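Long-range contact in dimethyl-sulfide monooxygenase (Hyphomicrobium sulfonivorans, PDB 6AK1), which oxidises dimethyl sulfide to methanethiol and formaldehyde with NADH and oxygen, using FMN as cofactor: residues A20-P26 with E298-N304. Residues are numbered along the deposited sequence; the frame is centred on the assembly and turned at random.
Sequences AGTWRHP and EYLSYAN
His25 reaches from a loop to the end of helix 289-300 and meets Glu298, Tyr299 and Tyr302. Its CG stands anti to the backbone N (chi1 -168°), which turns the imidazole away from its own 3-10 turn. From CB outward, CG lies near Tyr299 CE1. His25 CD2 is wedged between two phenols, 3.6 Å from Tyr302 CE2 and 3.7 Å from Tyr299 CD1. His25 CE1 lies near Glu298 OE2 and Tyr299 CE1. His25 NE2 at the tip donates to Glu298 OE2 at 2.9 Å, nearly straight. The carboxylate oxygen lies almost in the ring plane but is met on its anti side, well out of the carboxylate plane. His25 ND1 accepts a hydrogen bond from the backbone N of Ser27. Both ring nitrogens are thus engaged, which probably holds the imidazole in this rotation. Tyr299 turns its edge to one face of this ring in a T-shaped stack, planes at 85°. Pro26 CD covers the other face.

The fold is the TIM barrel of the luciferase-like monooxygenases. Here the loop between strand 6-12 and helix 36-48 packs on the turn Leu300-Ala303, ahead of helix 305-316.

The Tyr302 ring packs one face against the backbone of His25. His25 CA stands over the centre of its ring, 4.0 Å from the centroid, as a CH-pi contact. Arg24 CB and Pro26 CD approach obliquely. An alanine in place of His25 would probably leave Glu298 without this donor and open a gap between Tyr299 and Tyr302.

Arg24 bends at chi3, and NH1 makes a weak bond to Tyr302 O. Gly21 has positive phi, and a CB there would clash with Tyr302 O and Asn304 N. Asn304 N gives a weak bond to Ala20 O at 3.4 Å, while its OD1 caps Gly307 N.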
ATOM      1  N   ALA A  20     -16.131  10.721   0.633  1.00 23.98           N
ATOM      2  CA  ALA A  20     -16.652  11.683  -0.332  1.00 26.98           C
ATOM      3  C   ALA A  20     -17.217  12.900   0.388  1.00 24.62           C
ATOM      4  O   ALA A  20     -17.931  12.753   1.380  1.00 29.05           O
ATOM      5  CB  ALA A  20     -17.732  11.040  -1.207  1.00 23.06           C
ATOM      6  N   GLY A  21     -16.900  14.100  -0.110  1.00 23.23           N
ATOM      7  CA  GLY A  21     -17.427  15.333   0.445  1.00 22.50           C
ATOM      8  C   GLY A  21     -16.798  15.825   1.740  1.00 25.08           C
ATOM      9  O   GLY A  21     -16.864  17.033   2.019  1.00 23.73           O
ATOM     10  N   THR A  22     -16.173  14.950   2.538  1.00 23.95           N
ATOM     11  CA  THR A  22     -15.615  15.368   3.826  1.00 21.55           C
ATOM     12  C   THR A  22     -14.400  16.291   3.708  1.00 22.52           C
ATOM     13  O   THR A  22     -13.973  16.851   4.727  1.00 18.63           O
ATOM     14  CB  THR A  22     -15.244  14.148   4.665  1.00 22.38           C
ATOM     15  OG1 THR A  22     -14.347  13.321   3.928  1.00 21.85           O
ATOM     16  CG2 THR A  22     -16.493  13.334   5.047  1.00 24.46           C
ATOM     17  N   TRP A  23     -13.836  16.474   2.508  1.00 20.92           N
ATOM     18  CA  TRP A  23     -12.818  17.501   2.322  1.00 20.76           C
ATOM     19  C   TRP A  23     -13.374  18.897   2.537  1.00 21.86           C
ATOM     20  O   TRP A  23     -12.605  19.843   2.737  1.00 23.16           O
ATOM     21  CB  TRP A  23     -12.219  17.414   0.924  1.00 20.12           C
ATOM     22  CG  TRP A  23     -13.200  17.700  -0.165  1.00 21.36           C
ATOM     23  CD1 TRP A  23     -14.033  16.800  -0.796  1.00 20.44           C
ATOM     24  CD2 TRP A  23     -13.460  18.974  -0.768  1.00 20.63           C
ATOM     25  NE1 TRP A  23     -14.776  17.443  -1.761  1.00 17.57           N
ATOM     26  CE2 TRP A  23     -14.456  18.777  -1.754  1.00 20.11           C
ATOM     27  CE3 TRP A  23     -12.952  20.264  -0.569  1.00 20.97           C
ATOM     28  CZ2 TRP A  23     -14.942  19.822  -2.543  1.00 22.54           C
ATOM     29  CZ3 TRP A  23     -13.441  21.303  -1.355  1.00 22.52           C
ATOM     30  CH2 TRP A  23     -14.427  21.073  -2.328  1.00 22.44           C
ATOM     31  N   ARG A  24     -14.690  19.042   2.477  1.00 23.75           N
ATOM     32  CA  ARG A  24     -15.332  20.321   2.713  1.00 25.59           C
ATOM     33  C   ARG A  24     -15.325  20.711   4.181  1.00 23.80           C
ATOM     34  O   ARG A  24     -15.539  21.887   4.487  1.00 26.40           O
ATOM     35  CB  ARG A  24     -16.775  20.272   2.202  1.00 23.43           C
ATOM     36  CG  ARG A  24     -16.883  19.914   0.738  1.00 24.45           C
ATOM     37  CD  ARG A  24     -18.306  19.562   0.398  1.00 25.05           C
ATOM     38  NE  ARG A  24     -19.167  20.729   0.519  1.00 23.90           N
ATOM     39  CZ  ARG A  24     -20.430  20.683   0.912  1.00 28.05           C
ATOM     40  NH1 ARG A  24     -20.972  19.521   1.241  1.00 27.38           N
ATOM     41  NH2 ARG A  24     -21.145  21.799   0.975  1.00 31.45           N
ATOM     42  N   HIS A  25     -15.113  19.762   5.088  1.00 22.89           N
ATOM     43  CA  HIS A  25     -15.153  20.089   6.505  1.00 23.37           C
ATOM     44  C   HIS A  25     -14.102  21.154   6.823  1.00 25.93           C
ATOM     45  O   HIS A  25     -13.011  21.146   6.238  1.00 24.59           O
ATOM     46  CB  HIS A  25     -14.911  18.844   7.356  1.00 19.78           C
ATOM     47  CG  HIS A  25     -15.208  19.046   8.809  1.00 22.37           C
ATOM     48  ND1 HIS A  25     -14.275  19.533   9.698  1.00 25.48           N
ATOM     49  CD2 HIS A  25     -16.342  18.854   9.524  1.00 22.66           C
ATOM     50  CE1 HIS A  25     -14.813  19.609  10.903  1.00 25.28           C
ATOM     51  NE2 HIS A  25     -16.068  19.207  10.822  1.00 26.03           N
ATOM     52  N   PRO A  26     -14.402  22.099   7.718  1.00 25.75           N
ATOM     53  CA  PRO A  26     -13.410  23.142   8.044  1.00 22.40           C
ATOM     54  C   PRO A  26     -12.073  22.607   8.542  1.00 25.29           C
ATOM     55  O   PRO A  26     -11.043  23.258   8.314  1.00 25.82           O
ATOM     56  CB  PRO A  26     -14.124  23.967   9.127  1.00 26.31           C
ATOM     57  CG  PRO A  26     -15.630  23.763   8.831  1.00 26.03           C
ATOM     58  CD  PRO A  26     -15.709  22.327   8.381  1.00 25.38           C
ATOM     59  N   GLU A 298     -21.397  14.973  12.140  1.00 24.65           N
ATOM     60  CA  GLU A 298     -20.911  16.248  11.622  1.00 23.91           C
ATOM     61  C   GLU A 298     -20.177  16.051  10.299  1.00 23.17           C
ATOM     62  O   GLU A 298     -20.414  16.773   9.329  1.00 25.71           O
ATOM     63  CB  GLU A 298     -20.008  16.910  12.672  1.00 26.47           C
ATOM     64  CG  GLU A 298     -19.737  18.387  12.443  1.00 31.63           C
ATOM     65  CD  GLU A 298     -18.775  18.967  13.478  1.00 35.57           C
ATOM     66  OE1 GLU A 298     -19.257  19.513  14.502  1.00 31.71           O
ATOM     67  OE2 GLU A 298     -17.535  18.867  13.267  1.00 31.69           O
ATOM     68  N   TYR A 299     -19.303  15.050  10.232  1.00 23.96           N
ATOM     69  CA  TYR A 299     -18.667  14.712   8.965  1.00 21.51           C
ATOM     70  C   TYR A 299     -19.702  14.348   7.911  1.00 25.88           C
ATOM     71  O   TYR A 299     -19.660  14.856   6.780  1.00 24.22           O
ATOM     72  CB  TYR A 299     -17.669  13.572   9.170  1.00 21.78           C
ATOM     73  CG  TYR A 299     -16.498  13.963  10.054  1.00 23.95           C
ATOM     74  CD1 TYR A 299     -16.259  15.294  10.377  1.00 22.60           C
ATOM     75  CD2 TYR A 299     -15.631  13.008  10.560  1.00 24.22           C
ATOM     76  CE1 TYR A 299     -15.193  15.656  11.190  1.00 25.10           C
ATOM     77  CE2 TYR A 299     -14.564  13.362  11.364  1.00 21.64           C
ATOM     78  CZ  TYR A 299     -14.347  14.679  11.679  1.00 24.78           C
ATOM     79  OH  TYR A 299     -13.285  15.020  12.499  1.00 27.25           O
ATOM     80  N   LEU A 300     -20.664  13.485   8.270  1.00 25.47           N
ATOM     81  CA  LEU A 300     -21.661  13.058   7.295  1.00 23.82           C
ATOM     82  C   LEU A 300     -22.472  14.226   6.745  1.00 27.67           C
ATOM     83  O   LEU A 300     -22.956  14.157   5.612  1.00 29.88           O
ATOM     84  CB  LEU A 300     -22.602  12.031   7.904  1.00 28.93           C
ATOM     85  CG  LEU A 300     -22.114  10.595   8.008  1.00 31.94           C
ATOM     86  CD1 LEU A 300     -23.288   9.678   8.388  1.00 34.13           C
ATOM     87  CD2 LEU A 300     -21.472  10.154   6.708  1.00 26.84           C
ATOM     88  N   SER A 301     -22.632  15.308   7.508  1.00 25.22           N
ATOM     89  CA  SER A 301     -23.392  16.428   6.964  1.00 23.21           C
ATOM     90  C   SER A 301     -22.691  17.075   5.776  1.00 28.24           C
ATOM     91  O   SER A 301     -23.352  17.777   5.004  1.00 27.91           O
ATOM     92  CB  SER A 301     -23.681  17.476   8.047  1.00 25.45           C
ATOM     93  OG  SER A 301     -22.511  18.176   8.436  1.00 30.09           O
ATOM     94  N   TYR A 302     -21.382  16.829   5.591  1.00 27.19           N
ATOM     95  CA  TYR A 302     -20.651  17.290   4.414  1.00 24.36           C
ATOM     96  C   TYR A 302     -20.598  16.260   3.294  1.00 28.32           C
ATOM     97  O   TYR A 302     -19.939  16.510   2.274  1.00 28.41           O
ATOM     98  CB  TYR A 302     -19.219  17.693   4.791  1.00 25.66           C
ATOM     99  CG  TYR A 302     -19.181  18.959   5.613  1.00 24.02           C
ATOM    100  CD1 TYR A 302     -19.127  20.198   4.993  1.00 24.16           C
ATOM    101  CD2 TYR A 302     -19.240  18.912   7.000  1.00 21.48           C
ATOM    102  CE1 TYR A 302     -19.131  21.360   5.729  1.00 25.23           C
ATOM    103  CE2 TYR A 302     -19.234  20.070   7.752  1.00 23.44           C
ATOM    104  CZ  TYR A 302     -19.180  21.292   7.107  1.00 25.30           C
ATOM    105  OH  TYR A 302     -19.163  22.460   7.832  1.00 29.74           O
ATOM    106  N   ALA A 303     -21.283  15.126   3.448  1.00 26.96           N
ATOM    107  CA  ALA A 303     -21.142  14.032   2.495  1.00 29.03           C
ATOM    108  C   ALA A 303     -21.567  14.466   1.096  1.00 30.45           C
ATOM    109  O   ALA A 303     -22.492  15.267   0.931  1.00 27.89           O
ATOM    110  CB  ALA A 303     -21.976  12.836   2.942  1.00 24.16           C
ATOM    111  N   ASN A 304     -20.870  13.947   0.080  1.00 31.86           N
ATOM    112  CA  ASN A 304     -21.273  14.102  -1.319  1.00 30.72           C
ATOM    113  C   ASN A 304     -21.600  12.713  -1.850  1.00 30.02           C
ATOM    114  O   ASN A 304     -20.697  11.978  -2.284  1.00 27.42           O
ATOM    115  CB  ASN A 304     -20.189  14.776  -2.158  1.00 26.35           C
ATOM    116  CG  ASN A 304     -20.692  15.161  -3.558  1.00 33.62           C
ATOM    117  OD1 ASN A 304     -21.473  14.423  -4.173  1.00 35.62           O
ATOM    118  ND2 ASN A 304     -20.254  16.312  -4.060  1.00 29.55           N
TER
HETATM  119  O   HOH W   1     -23.643  17.641   2.273  1.00 36.73           O